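Local coordinates for protein ornithine aminotransferase (Plasmodium falciparum, PDB 3LG0) that catalyses the pyridoxal phosphate-dependent transfer of the delta-amino group of ornithine to 2-oxoglutarate, giving glutamate semialdehyde and glutamate, as a homodimer, at residues A[31-36]-A[43-48]. Sequence-based numbering, arbitrary orientation.
Sequences VLKRGK and IEDRRY
Val31 and Lys33, in the first half of strand 31-36, meet the turn 43-46 that joins strands 39-42 and 47-50 in an antiparallel beta meander, the three strands at one edge of a mixed sheet of this class-III aminotransferase, with 31-36 outermost within the chain. Val31 CG1 packs against Ile43 CG1 at 3.5 Å, and Ile43 CD1 lies against the same methyl. Beside this apolar touch the backbone amide of Ile43 makes a bent, weak hydrogen bond to Val31 O (3.2 Å from Ile43 N, 124° at the hydrogen), a loose continuation of the pairing between strands 31-36 and 39-42.

The lysine reaches across the turn. With chi1 at 69°, its CG is flanked by both backbone neighbours of CA, and the extended chain beyond carries the ammonium group past Ile43; Lys33 CD lies 4.1 Å from Ile43 CA. Lys33 NZ forms a salt bridge with Asp45 OD1 at 3.0 Å, approaching from above the carboxylate, 44° out of its plane. A weak hydrogen bond of 3.5 Å from Lys33 NZ to Ile43 O ties the backbone of the turn to the same group.

Further out, Tyr13 of helix 10-20 touches both Val31 and Ile43. Val31 and Leu32 also pair in parallel with a strand of the second subunit, carrying the sheet across the dimer interface. Tyr41 shares backbone hydrogen bonds with both Lys33 and Arg34, the extra residue making a classic beta bulge in strand 31-36. Within the turn, the Arg46 guanidinium lies over Glu44 CB, while Arg46 NH1 bridges to Glu44 OE1 at 3.0 Å and also to Asp42 OD2.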
# COMPACT_ATOMS: atom_id res chain seq x y z
N VAL A 31 -11.33 9.44 -19.86
CA VAL A 31 -10.02 8.78 -19.89
C VAL A 31 -8.88 9.80 -19.91
O VAL A 31 -8.63 10.44 -20.92
CB VAL A 31 -9.89 7.86 -21.14
CG1 VAL A 31 -8.57 7.13 -21.12
CG2 VAL A 31 -11.02 6.87 -21.18
N LEU A 32 -8.20 9.95 -18.78
CA LEU A 32 -7.15 10.95 -18.64
C LEU A 32 -5.79 10.42 -19.06
O LEU A 32 -5.49 9.23 -18.91
CB LEU A 32 -7.09 11.44 -17.19
CG LEU A 32 -8.45 11.83 -16.62
CD1 LEU A 32 -8.31 12.32 -15.18
CD2 LEU A 32 -9.18 12.88 -17.52
N LYS A 33 -4.97 11.30 -19.62
CA LYS A 33 -3.64 10.92 -20.07
C LYS A 33 -2.65 11.93 -19.57
O LYS A 33 -1.45 11.67 -19.58
CB LYS A 33 -3.57 10.85 -21.59
CG LYS A 33 -3.68 12.21 -22.29
CD LYS A 33 -3.69 12.03 -23.81
CE LYS A 33 -3.61 13.36 -24.55
NZ LYS A 33 -3.69 13.16 -26.03
N ARG A 34 -3.15 13.08 -19.14
CA ARG A 34 -2.27 14.12 -18.61
C ARG A 34 -2.92 14.98 -17.52
O ARG A 34 -4.11 15.28 -17.56
CB ARG A 34 -1.74 15.02 -19.73
CG ARG A 34 -0.87 16.17 -19.21
CD ARG A 34 -0.31 17.00 -20.34
NE ARG A 34 0.58 16.20 -21.19
CZ ARG A 34 1.88 16.07 -20.98
NH1 ARG A 34 2.47 16.68 -19.97
NH2 ARG A 34 2.60 15.32 -21.81
N GLY A 35 -2.12 15.36 -16.53
CA GLY A 35 -2.58 16.31 -15.54
C GLY A 35 -1.49 17.32 -15.29
O GLY A 35 -0.31 17.01 -15.41
N LYS A 36 -1.90 18.54 -14.94
CA LYS A 36 -0.94 19.59 -14.60
C LYS A 36 -1.66 20.66 -13.80
O LYS A 36 -2.66 21.23 -14.24
CB LYS A 36 -0.29 20.16 -15.87
CG LYS A 36 0.58 21.39 -15.63
CD LYS A 36 1.64 21.15 -14.55
CE LYS A 36 2.41 22.43 -14.25
NZ LYS A 36 3.09 22.42 -12.92
N ILE A 43 -8.14 11.76 -23.78
CA ILE A 43 -7.57 11.20 -24.99
C ILE A 43 -7.77 12.14 -26.18
O ILE A 43 -6.90 12.25 -27.04
CB ILE A 43 -8.19 9.81 -25.31
CG1 ILE A 43 -7.92 8.82 -24.17
CG2 ILE A 43 -7.63 9.27 -26.61
CD1 ILE A 43 -6.49 8.78 -23.72
N GLU A 44 -8.93 12.80 -26.22
CA GLU A 44 -9.28 13.71 -27.30
C GLU A 44 -8.80 15.13 -27.02
O GLU A 44 -9.29 16.08 -27.61
CB GLU A 44 -10.80 13.71 -27.52
CG GLU A 44 -11.34 12.41 -28.11
CD GLU A 44 -11.38 11.28 -27.10
OE1 GLU A 44 -11.65 11.56 -25.91
OE2 GLU A 44 -11.15 10.10 -27.49
N ASP A 45 -7.87 15.26 -26.09
CA ASP A 45 -7.32 16.55 -25.70
C ASP A 45 -8.29 17.58 -25.09
O ASP A 45 -7.95 18.75 -24.99
CB ASP A 45 -6.55 17.15 -26.87
CG ASP A 45 -5.34 16.32 -27.26
OD1 ASP A 45 -4.48 16.08 -26.39
OD2 ASP A 45 -5.25 15.90 -28.43
N ARG A 46 -9.49 17.16 -24.67
CA ARG A 46 -10.35 18.04 -23.89
C ARG A 46 -9.74 18.25 -22.49
O ARG A 46 -9.12 17.35 -21.91
CB ARG A 46 -11.76 17.47 -23.74
CG ARG A 46 -12.42 17.01 -25.03
CD ARG A 46 -13.76 16.36 -24.73
NE ARG A 46 -14.26 15.56 -25.86
CZ ARG A 46 -14.20 14.23 -25.94
NH1 ARG A 46 -13.64 13.52 -24.96
NH2 ARG A 46 -14.69 13.62 -27.00
N ARG A 47 -9.92 19.45 -21.95
CA ARG A 47 -9.36 19.80 -20.66
C ARG A 47 -10.45 19.94 -19.62
O ARG A 47 -11.54 20.45 -19.91
CB ARG A 47 -8.58 21.10 -20.77
CG ARG A 47 -8.01 21.57 -19.44
CD ARG A 47 -7.35 22.94 -19.56
NE ARG A 47 -8.33 24.01 -19.52
CZ ARG A 47 -8.03 25.31 -19.57
NH1 ARG A 47 -6.76 25.68 -19.69
NH2 ARG A 47 -8.99 26.22 -19.52
N TYR A 48 -10.18 19.47 -18.41
CA TYR A 48 -11.16 19.56 -17.33
C TYR A 48 -10.52 20.07 -16.04
O TYR A 48 -9.34 19.81 -15.76
CB TYR A 48 -11.80 18.19 -17.04
CG TYR A 48 -12.29 17.41 -18.24
CD1 TYR A 48 -11.41 16.70 -19.04
CD2 TYR A 48 -13.64 17.36 -18.55
CE1 TYR A 48 -11.85 15.97 -20.13
CE2 TYR A 48 -14.10 16.64 -19.65
CZ TYR A 48 -13.20 15.94 -20.43
OH TYR A 48 -13.62 15.21 -21.51